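Local structure of polyketide synthase (Lyngbya majuscula 19L, 3QIT) at residues Lys7-Glu10 against Gln15-Leu18; Glu44-Leu49 against Tyr54-Pro59; Ala58-Leu61 against Gly65-Ser68; Gln187-Pro192 against Val197-Asp202. The protein is a thioesterase that probably releases the finished polyketide chain by hydrolysis and promotes its decarboxylation with loss of sulfate, yielding the terminal alkene of curacin A. One frame throughout, in Å; residues are numbered along the deposited sequence.

Contact 1: residues Lys7-Glu10 against Gln15-Leu18; sequences KFLE and QICL
The Phe-8 ring lies over Cys-17, turning one face to the backbone and side chain of the opposing strand. Cys-17 CA sits over that face, 4.1 Å from the ring centroid and 26° off the normal, a CH-pi contact displaced toward the rim. The thiol comes in more obliquely: SG is anti to the backbone N of Cys-17 (chi1 -177°), which carries the sulfur toward CZ and leaves it 4.2 Å from the centroid in a sulfur-aromatic contact. Between these two, Cys-17 CB touches Phe-8 CE2 at 3.5 Å.

On the same face of the sheet Gln-15 folds back over the opposite strand. A bend at chi2 (-72°) swings its amide across the hairpin, setting OE1 3.7 Å from Phe-8 CB and NE2 3.8 Å from Glu-10 CG, with the glutamine and glutamate chains crossing nearly at right angles. The Glu-10 carboxylate looks instead to the turn, where OE2 accepts from Gly-13 N. An alanine in place of Gln-15 would lack the amide and would probably leave Phe-8 CB and the Glu-10 methylenes without their cover on this face.

Leu-9 and Ile-16 pair on the other face, CB to CB 4.3 Å, beside helix 78-91. The backbones are joined at Leu-9 and Ile-16 by Ile-16 N to Leu-9 O (2.7 Å) with its return bond, and at Lys-7 and Leu-18 by a second such pair. This is an antiparallel beta hairpin, forming the edge of the central sheet of an alpha/beta hydrolase fold.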
# COMPACT_ATOMS: atom_id res chain seq x y z
N LYS B 7 13.28 17.18 -14.56
CA LYS B 7 13.76 17.66 -13.25
C LYS B 7 13.34 16.63 -12.22
O LYS B 7 12.22 16.12 -12.28
CB LYS B 7 13.14 19.00 -12.85
CG LYS B 7 13.30 20.14 -13.87
CD LYS B 7 14.76 20.58 -14.02
CE LYS B 7 14.91 21.43 -15.27
NZ LYS B 7 16.09 22.30 -15.16
N PHE B 8 14.22 16.34 -11.26
CA PHE B 8 13.90 15.30 -10.27
C PHE B 8 13.51 15.90 -8.94
O PHE B 8 14.06 16.93 -8.53
CB PHE B 8 15.06 14.32 -10.13
CG PHE B 8 15.15 13.36 -11.28
CD1 PHE B 8 15.73 13.77 -12.49
CD2 PHE B 8 14.59 12.10 -11.20
CE1 PHE B 8 15.76 12.92 -13.59
CE2 PHE B 8 14.65 11.21 -12.30
CZ PHE B 8 15.25 11.64 -13.50
N LEU B 9 12.54 15.26 -8.29
CA LEU B 9 12.02 15.69 -6.99
C LEU B 9 12.13 14.48 -6.05
O LEU B 9 11.75 13.39 -6.42
CB LEU B 9 10.56 16.14 -7.12
CG LEU B 9 9.76 16.60 -5.91
CD1 LEU B 9 10.43 17.83 -5.29
CD2 LEU B 9 8.33 16.92 -6.29
N GLU B 10 12.69 14.68 -4.86
CA GLU B 10 12.81 13.56 -3.90
C GLU B 10 11.49 13.44 -3.15
O GLU B 10 10.89 14.44 -2.79
CB GLU B 10 13.97 13.81 -2.92
CG GLU B 10 14.28 12.64 -1.92
CD GLU B 10 13.35 12.56 -0.70
OE1 GLU B 10 12.66 13.54 -0.36
OE2 GLU B 10 13.31 11.49 -0.05
N GLN B 15 12.87 8.93 -6.14
CA GLN B 15 13.03 10.10 -7.03
C GLN B 15 11.88 10.14 -8.01
O GLN B 15 11.59 9.14 -8.68
CB GLN B 15 14.36 10.01 -7.76
CG GLN B 15 15.57 10.07 -6.82
CD GLN B 15 15.78 11.46 -6.26
OE1 GLN B 15 15.50 12.45 -6.92
NE2 GLN B 15 16.27 11.55 -5.01
N ILE B 16 11.24 11.30 -8.12
CA ILE B 16 10.18 11.48 -9.11
C ILE B 16 10.79 12.25 -10.29
O ILE B 16 11.27 13.34 -10.10
CB ILE B 16 9.04 12.33 -8.53
CG1 ILE B 16 8.39 11.61 -7.33
CG2 ILE B 16 7.96 12.60 -9.63
CD1 ILE B 16 7.45 12.53 -6.53
N CYS B 17 10.68 11.71 -11.50
CA CYS B 17 11.10 12.47 -12.69
C CYS B 17 9.94 13.31 -13.19
O CYS B 17 8.85 12.77 -13.46
CB CYS B 17 11.52 11.51 -13.82
SG CYS B 17 12.13 12.48 -15.27
N LEU B 18 10.14 14.63 -13.31
CA LEU B 18 9.12 15.49 -13.92
C LEU B 18 9.54 15.84 -15.34
O LEU B 18 10.55 16.49 -15.53
CB LEU B 18 9.01 16.80 -13.11
CG LEU B 18 8.55 16.70 -11.66
CD1 LEU B 18 8.43 18.12 -11.06
CD2 LEU B 18 7.24 15.98 -11.55

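Contact 2: residues Glu44-Leu49 against Tyr54-Pro59; sequences EVALPL and YRVVAP
Val-56 spreads its two methyl groups toward helix 43-51: CG1 is anti to the backbone N (chi1 -176°) and CG2 lies beside that N, a rotation that points CG1 at Ala-46 and CG2 at Leu-49. Here the helix of a beta-alpha-beta unit, linking parallel neighbours 28-32 and 55-59 of the alpha/beta hydrolase sheet, packs on the strand that follows it. Val-56 CG1 rests on Ala-46 CB at 3.7 Å, where the small methyl lets helix and strand come close, Ala-46 CA and Val-56 CA being 6.0 Å apart. CG2 meets CB of Leu-49, one helical turn further on, at 3.7 Å, the two side chains crossing at about a right angle; Leu-49 CD1 also reaches CG2.

All three side chains are buried. Trp-21 of strand 14-21 adjoins Ala-46, Cys-31 touches Val-56, and Leu-284 of helix 276-284 packs on both Leu-49 and Tyr-54.

Where the chain returns from the helix to the sheet, Tyr-54 CB lies 4.3 Å from Leu-49 CB, and the Leu-49 carbonyl oxygen lies in the plane of the tyrosine ring at its edge, 3.5 Å from CD1. The same oxygen accepts a hydrogen bond from Tyr-54 N, 3.2 Å away and bent to 143° at the hydrogen.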
# COMPACT_ATOMS: atom_id res chain seq x y z
N GLU B 44 3.35 14.73 -27.86
CA GLU B 44 2.58 15.21 -29.01
C GLU B 44 1.44 16.15 -28.62
O GLU B 44 1.08 17.03 -29.40
CB GLU B 44 2.12 14.05 -29.89
CG GLU B 44 3.28 13.44 -30.72
CD GLU B 44 3.95 14.48 -31.65
OE1 GLU B 44 3.25 15.10 -32.49
OE2 GLU B 44 5.18 14.70 -31.52
N VAL B 45 0.88 15.96 -27.43
CA VAL B 45 -0.05 16.94 -26.84
C VAL B 45 0.68 18.19 -26.29
O VAL B 45 0.19 19.33 -26.43
CB VAL B 45 -0.89 16.29 -25.71
CG1 VAL B 45 -1.84 17.32 -25.06
CG2 VAL B 45 -1.68 15.07 -26.26
N ALA B 46 1.84 17.97 -25.66
CA ALA B 46 2.54 19.02 -24.95
C ALA B 46 3.12 20.08 -25.91
O ALA B 46 3.08 21.28 -25.58
CB ALA B 46 3.65 18.42 -24.10
N LEU B 47 3.64 19.65 -27.06
CA LEU B 47 4.31 20.62 -27.96
C LEU B 47 3.39 21.79 -28.36
O LEU B 47 3.76 22.94 -28.16
CB LEU B 47 4.99 19.94 -29.18
CG LEU B 47 6.14 18.99 -28.77
CD1 LEU B 47 6.70 18.19 -29.94
CD2 LEU B 47 7.24 19.77 -28.08
N PRO B 48 2.17 21.49 -28.86
CA PRO B 48 1.30 22.62 -29.24
C PRO B 48 0.85 23.45 -28.04
O PRO B 48 0.64 24.66 -28.20
CB PRO B 48 0.09 21.94 -29.91
CG PRO B 48 0.22 20.50 -29.62
CD PRO B 48 1.65 20.22 -29.38
N LEU B 49 0.68 22.84 -26.86
CA LEU B 49 0.35 23.62 -25.65
C LEU B 49 1.48 24.55 -25.24
O LEU B 49 1.25 25.71 -24.86
CB LEU B 49 0.01 22.72 -24.46
CG LEU B 49 -1.23 21.83 -24.57
CD1 LEU B 49 -1.24 20.81 -23.43
CD2 LEU B 49 -2.49 22.69 -24.55
N TYR B 54 1.97 27.67 -22.44
CA TYR B 54 1.71 26.83 -21.26
C TYR B 54 2.98 26.11 -20.89
O TYR B 54 3.84 25.89 -21.75
CB TYR B 54 0.59 25.83 -21.50
CG TYR B 54 -0.75 26.51 -21.53
CD1 TYR B 54 -1.24 27.05 -22.72
CD2 TYR B 54 -1.49 26.68 -20.36
CE1 TYR B 54 -2.45 27.72 -22.75
CE2 TYR B 54 -2.73 27.34 -20.39
CZ TYR B 54 -3.19 27.86 -21.60
OH TYR B 54 -4.40 28.53 -21.66
N ARG B 55 3.09 25.85 -19.59
CA ARG B 55 4.11 24.99 -18.99
C ARG B 55 3.44 23.62 -18.78
O ARG B 55 2.55 23.47 -17.96
CB ARG B 55 4.58 25.60 -17.66
CG ARG B 55 5.54 24.72 -16.85
CD ARG B 55 6.87 24.52 -17.53
NE ARG B 55 7.81 23.91 -16.58
CZ ARG B 55 9.10 23.72 -16.81
NH1 ARG B 55 9.62 24.06 -17.98
NH2 ARG B 55 9.87 23.14 -15.89
N VAL B 56 3.87 22.63 -19.56
CA VAL B 56 3.25 21.30 -19.46
C VAL B 56 4.18 20.43 -18.61
O VAL B 56 5.37 20.34 -18.86
CB VAL B 56 3.07 20.66 -20.86
CG1 VAL B 56 2.35 19.34 -20.74
CG2 VAL B 56 2.30 21.64 -21.81
N VAL B 57 3.62 19.80 -17.59
CA VAL B 57 4.40 18.99 -16.66
C VAL B 57 3.75 17.60 -16.63
O VAL B 57 2.55 17.47 -16.39
CB VAL B 57 4.38 19.60 -15.24
CG1 VAL B 57 5.05 18.65 -14.25
CG2 VAL B 57 5.06 20.96 -15.21
N ALA B 58 4.56 16.55 -16.86
CA ALA B 58 4.07 15.19 -16.89
C ALA B 58 5.04 14.34 -16.05
O ALA B 58 6.09 13.95 -16.54
CB ALA B 58 4.00 14.66 -18.36
N PRO B 59 4.66 14.03 -14.81
CA PRO B 59 5.51 13.17 -13.95
C PRO B 59 5.50 11.75 -14.47
O PRO B 59 4.48 11.28 -14.99
CB PRO B 59 4.82 13.21 -12.59
CG PRO B 59 3.42 13.60 -12.89
CD PRO B 59 3.46 14.49 -14.09

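Contact 3: residues Ala58-Leu61 against Gly65-Ser68; sequences APDL and GRSS
Asp-60 faces Gly-65 and Arg-66 with its carboxylate and Ser-67 with its carbonyl. OD2 accepts from Arg-66 N at 2.8 Å in a nearly straight bond (165° at the hydrogen), the donor standing well above the carboxylate plane. The Ser-67 hydroxyl gives its proton to Asp-60 O, with OG 2.7 Å away and above the carbonyl plane; OG of Ser-67 also lies 3.3 Å from Asp-60 CB, packed against the aspartate stem. Chi1 of the serine (-75°) puts OG beside its own backbone N, facing the Asp-60 residue.

Gly-65 CA fits against Asp-60 CG at 3.7 Å. A beta-carbon on it would fall 2.2 Å from Asp-60 OD1, and the phi is positive (57°), so the turn suits a residue without a side chain.

Further partners outside the two segments hold these groups in place. Gly-39 N donates to OD1 and Arg-188 makes a salt bridge to OD2, while Arg-66 turns its own guanidinium to the Arg-188 carbonyl. Gln-84 NE2 is a further donor to Asp-60 O, and Cys-17 N donates to Ser-67 OG. An asparagine in place of Asp-60 would carry no charge and would probably leave Arg-188 NH2 without its anionic mate.

The spacing of Asp-60, Gly-65 and Ser-67 resembles the D-x-x-G-x-G-x-S loop familiar in alpha/beta hydrolases. With backbone N-H groups and a guanidinium around it, the buried carboxylate is probably held in its charged form, and it ties the loop to the end of strand 55-59.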
# COMPACT_ATOMS: atom_id res chain seq x y z
N ALA B 58 4.56 16.55 -16.86
CA ALA B 58 4.07 15.19 -16.89
C ALA B 58 5.04 14.34 -16.05
O ALA B 58 6.09 13.95 -16.54
CB ALA B 58 4.00 14.66 -18.36
N PRO B 59 4.66 14.03 -14.81
CA PRO B 59 5.51 13.17 -13.95
C PRO B 59 5.50 11.75 -14.47
O PRO B 59 4.48 11.28 -14.99
CB PRO B 59 4.82 13.21 -12.59
CG PRO B 59 3.42 13.60 -12.89
CD PRO B 59 3.46 14.49 -14.09
N ASP B 60 6.64 11.07 -14.33
CA ASP B 60 6.65 9.62 -14.47
C ASP B 60 6.11 9.05 -13.15
O ASP B 60 6.63 9.35 -12.06
CB ASP B 60 8.09 9.09 -14.66
CG ASP B 60 8.69 9.41 -16.03
OD1 ASP B 60 8.01 9.39 -17.07
OD2 ASP B 60 9.92 9.66 -16.07
N LEU B 61 5.10 8.20 -13.20
CA LEU B 61 4.64 7.53 -11.98
C LEU B 61 5.76 6.62 -11.47
O LEU B 61 6.60 6.18 -12.28
CB LEU B 61 3.35 6.76 -12.26
CG LEU B 61 2.14 7.62 -12.65
CD1 LEU B 61 0.96 6.71 -13.01
CD2 LEU B 61 1.78 8.61 -11.51
N GLY B 65 9.00 5.06 -16.58
CA GLY B 65 9.86 6.11 -17.17
C GLY B 65 11.20 6.18 -16.47
O GLY B 65 11.86 5.16 -16.28
N ARG B 66 11.56 7.37 -16.00
CA ARG B 66 12.79 7.57 -15.22
C ARG B 66 12.60 7.78 -13.72
O ARG B 66 13.57 8.06 -13.00
CB ARG B 66 13.59 8.76 -15.83
CG ARG B 66 14.09 8.53 -17.26
CD ARG B 66 15.30 7.59 -17.27
NE ARG B 66 15.67 7.15 -18.62
CZ ARG B 66 16.47 7.81 -19.46
NH1 ARG B 66 16.97 9.01 -19.12
NH2 ARG B 66 16.77 7.28 -20.62
N SER B 67 11.37 7.60 -13.22
CA SER B 67 11.17 7.66 -11.77
C SER B 67 11.69 6.37 -11.10
O SER B 67 11.81 5.33 -11.74
CB SER B 67 9.69 7.86 -11.39
OG SER B 67 9.31 9.20 -11.63
N SER B 68 12.01 6.48 -9.81
CA SER B 68 12.50 5.32 -9.04
C SER B 68 11.59 4.13 -9.11
O SER B 68 10.36 4.26 -9.18
CB SER B 68 12.63 5.68 -7.55
OG SER B 68 13.56 6.68 -7.40

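Contact 4: residues Gln187-Pro192 against Val197-Asp202; sequences QRITQP and VRWSWD
Backbone bonds pair Gln-191 with Arg-198 in the antiparallel hairpin: Gln-191 N to Arg-198 O is 2.9 Å and Arg-198 N to Gln-191 O 2.8 Å. Past the strand, Ser-200 N reaches Ile-189 O at 2.8 Å, from well above the carbonyl plane.

Among side chains, Arg-198 grips a single oxygen. Its NE lies 2.8 Å from Gln-191 OE1, in the amide plane on a lone pair, and NH2 lies 2.9 Å from the same atom. Both side chains are extended beyond CG, and the planes of amide and guanidinium differ by 32°, so the hold is twisted rather than coplanar. A water donates to Ser-200 O and weakly accepts from Gln-191 NE2; another bonds Ser-200 OG.

Apolar contact centres on Ile-189. With CG1 between the backbone N and the carbonyl carbon (chi1 56°), CD1 reaches Trp-199 CZ3 at 3.8 Å and, at the indole edge, Trp-201 CD1 at 3.9 Å.

The hairpin follows directly on helix 179-188, in a helical insertion between strands 120-126 and 234-239 that is probably the lid. Thr-190 and Trp-199 lean on helix 163-173, while Arg-188 forms salt bridges to Asp-60 and Glu-6 and touches Cys-17 and Cys-19 of strand 14-21.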
# COMPACT_ATOMS: atom_id res chain seq x y z
N GLN B 187 13.74 4.51 -26.63
CA GLN B 187 15.01 5.09 -26.22
C GLN B 187 15.02 5.45 -24.75
O GLN B 187 15.98 5.14 -24.04
CB GLN B 187 15.23 6.35 -27.10
CG GLN B 187 16.46 7.21 -26.90
CD GLN B 187 16.50 8.35 -27.96
OE1 GLN B 187 15.68 9.26 -27.95
NE2 GLN B 187 17.46 8.28 -28.87
N ARG B 188 13.93 6.04 -24.28
CA ARG B 188 13.88 6.50 -22.90
C ARG B 188 13.72 5.36 -21.89
O ARG B 188 14.21 5.44 -20.77
CB ARG B 188 12.77 7.55 -22.73
CG ARG B 188 12.79 8.22 -21.37
CD ARG B 188 12.07 9.55 -21.41
NE ARG B 188 12.14 10.23 -20.11
CZ ARG B 188 11.24 10.13 -19.13
NH1 ARG B 188 10.18 9.34 -19.26
NH2 ARG B 188 11.41 10.82 -18.00
N ILE B 189 13.05 4.29 -22.31
CA ILE B 189 12.68 3.22 -21.38
C ILE B 189 13.28 1.87 -21.71
O ILE B 189 12.70 0.84 -21.40
CB ILE B 189 11.15 3.10 -21.17
CG1 ILE B 189 10.39 2.91 -22.51
CG2 ILE B 189 10.65 4.33 -20.34
CD1 ILE B 189 8.94 2.39 -22.28
N THR B 190 14.47 1.89 -22.31
CA THR B 190 15.23 0.64 -22.45
C THR B 190 16.62 0.78 -21.84
O THR B 190 17.14 1.91 -21.70
CB THR B 190 15.35 0.17 -23.90
OG1 THR B 190 15.78 1.27 -24.73
CG2 THR B 190 14.01 -0.36 -24.40
N GLN B 191 17.24 -0.35 -21.51
CA GLN B 191 18.58 -0.37 -20.93
C GLN B 191 19.22 -1.70 -21.30
O GLN B 191 18.49 -2.70 -21.47
CB GLN B 191 18.52 -0.19 -19.41
CG GLN B 191 17.95 -1.42 -18.67
CD GLN B 191 17.72 -1.23 -17.18
OE1 GLN B 191 17.34 -2.17 -16.49
NE2 GLN B 191 17.90 -0.01 -16.68
N PRO B 192 20.56 -1.72 -21.40
CA PRO B 192 21.24 -2.98 -21.72
C PRO B 192 21.02 -4.05 -20.64
O PRO B 192 21.00 -3.74 -19.44
CB PRO B 192 22.72 -2.59 -21.78
CG PRO B 192 22.74 -1.08 -22.01
CD PRO B 192 21.50 -0.59 -21.27
N VAL B 197 18.63 -5.50 -24.93
CA VAL B 197 18.08 -4.42 -24.10
C VAL B 197 16.74 -4.87 -23.53
O VAL B 197 16.05 -5.67 -24.13
CB VAL B 197 17.91 -3.07 -24.85
CG1 VAL B 197 19.26 -2.62 -25.41
CG2 VAL B 197 16.85 -3.17 -25.98
N ARG B 198 16.40 -4.34 -22.37
CA ARG B 198 15.13 -4.67 -21.73
C ARG B 198 14.44 -3.37 -21.36
O ARG B 198 15.09 -2.30 -21.31
CB ARG B 198 15.36 -5.49 -20.47
CG ARG B 198 16.07 -4.74 -19.35
CD ARG B 198 16.20 -5.61 -18.08
NE ARG B 198 16.91 -4.88 -17.02
CZ ARG B 198 17.18 -5.36 -15.81
NH1 ARG B 198 16.80 -6.58 -15.45
NH2 ARG B 198 17.84 -4.61 -14.94
N TRP B 199 13.14 -3.45 -21.08
CA TRP B 199 12.45 -2.30 -20.53
C TRP B 199 13.07 -1.86 -19.21
O TRP B 199 13.50 -2.69 -18.42
CB TRP B 199 10.98 -2.60 -20.26
CG TRP B 199 10.17 -3.02 -21.48
CD1 TRP B 199 9.47 -4.17 -21.62
CD2 TRP B 199 9.95 -2.26 -22.68
NE1 TRP B 199 8.80 -4.18 -22.82
CE2 TRP B 199 9.11 -3.04 -23.51
CE3 TRP B 199 10.39 -1.00 -23.15
CZ2 TRP B 199 8.69 -2.60 -24.78
CZ3 TRP B 199 9.97 -0.56 -24.41
CH2 TRP B 199 9.13 -1.37 -25.22
N SER B 200 13.10 -0.55 -18.97
CA SER B 200 13.73 -0.04 -17.75
C SER B 200 12.70 0.40 -16.70
O SER B 200 13.07 0.81 -15.60
CB SER B 200 14.71 1.08 -18.10
OG SER B 200 14.00 2.15 -18.68
N TRP B 201 11.42 0.25 -17.02
CA TRP B 201 10.35 0.36 -16.02
C TRP B 201 10.29 -0.95 -15.19
O TRP B 201 10.92 -1.95 -15.53
CB TRP B 201 9.02 0.76 -16.66
CG TRP B 201 8.52 -0.08 -17.81
CD1 TRP B 201 8.70 0.15 -19.15
CD2 TRP B 201 7.75 -1.30 -17.71
NE1 TRP B 201 8.05 -0.83 -19.90
CE2 TRP B 201 7.47 -1.73 -19.02
CE3 TRP B 201 7.23 -2.03 -16.62
CZ2 TRP B 201 6.73 -2.89 -19.29
CZ3 TRP B 201 6.48 -3.18 -16.89
CH2 TRP B 201 6.25 -3.60 -18.21
N ASP B 202 9.55 -0.92 -14.08
CA ASP B 202 9.61 -2.03 -13.11
C ASP B 202 8.72 -3.18 -13.56
O ASP B 202 7.51 -3.05 -13.54
CB ASP B 202 9.15 -1.54 -11.73
CG ASP B 202 9.50 -2.51 -10.61
OD1 ASP B 202 9.66 -3.73 -10.89
OD2 ASP B 202 9.61 -2.05 -9.45
O HOH W 1 14.23 4.49 -17.58
O HOH W 2 15.78 0.82 -14.27

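In the fold
Strand 55-59 runs through contacts 2 and 3, which share Ala-58 and Pro-59. Contact 1 lies beside it: its centre is about 7 Å from that of contact 3, Ser-68 OG is 2.7 Å from Gln-15 N, and Leu-18 CD2 packs on Pro-59 CB at 3.8 Å. Contact 4 belongs to the probable lid, its centre about 13 Å from that of contact 3; Arg-188 NH2 makes a salt bridge to Asp-60 OD2 at 2.7 Å and packs 3.3 Å from Cys-17 SG, bringing three contacts to one arginine. Contacts 2 and 4 do not touch, their centres about 23 Å apart. The Leu-61 side chain of contact 3 comes near, without touching, the probable nucleophile elbow around Ser-103.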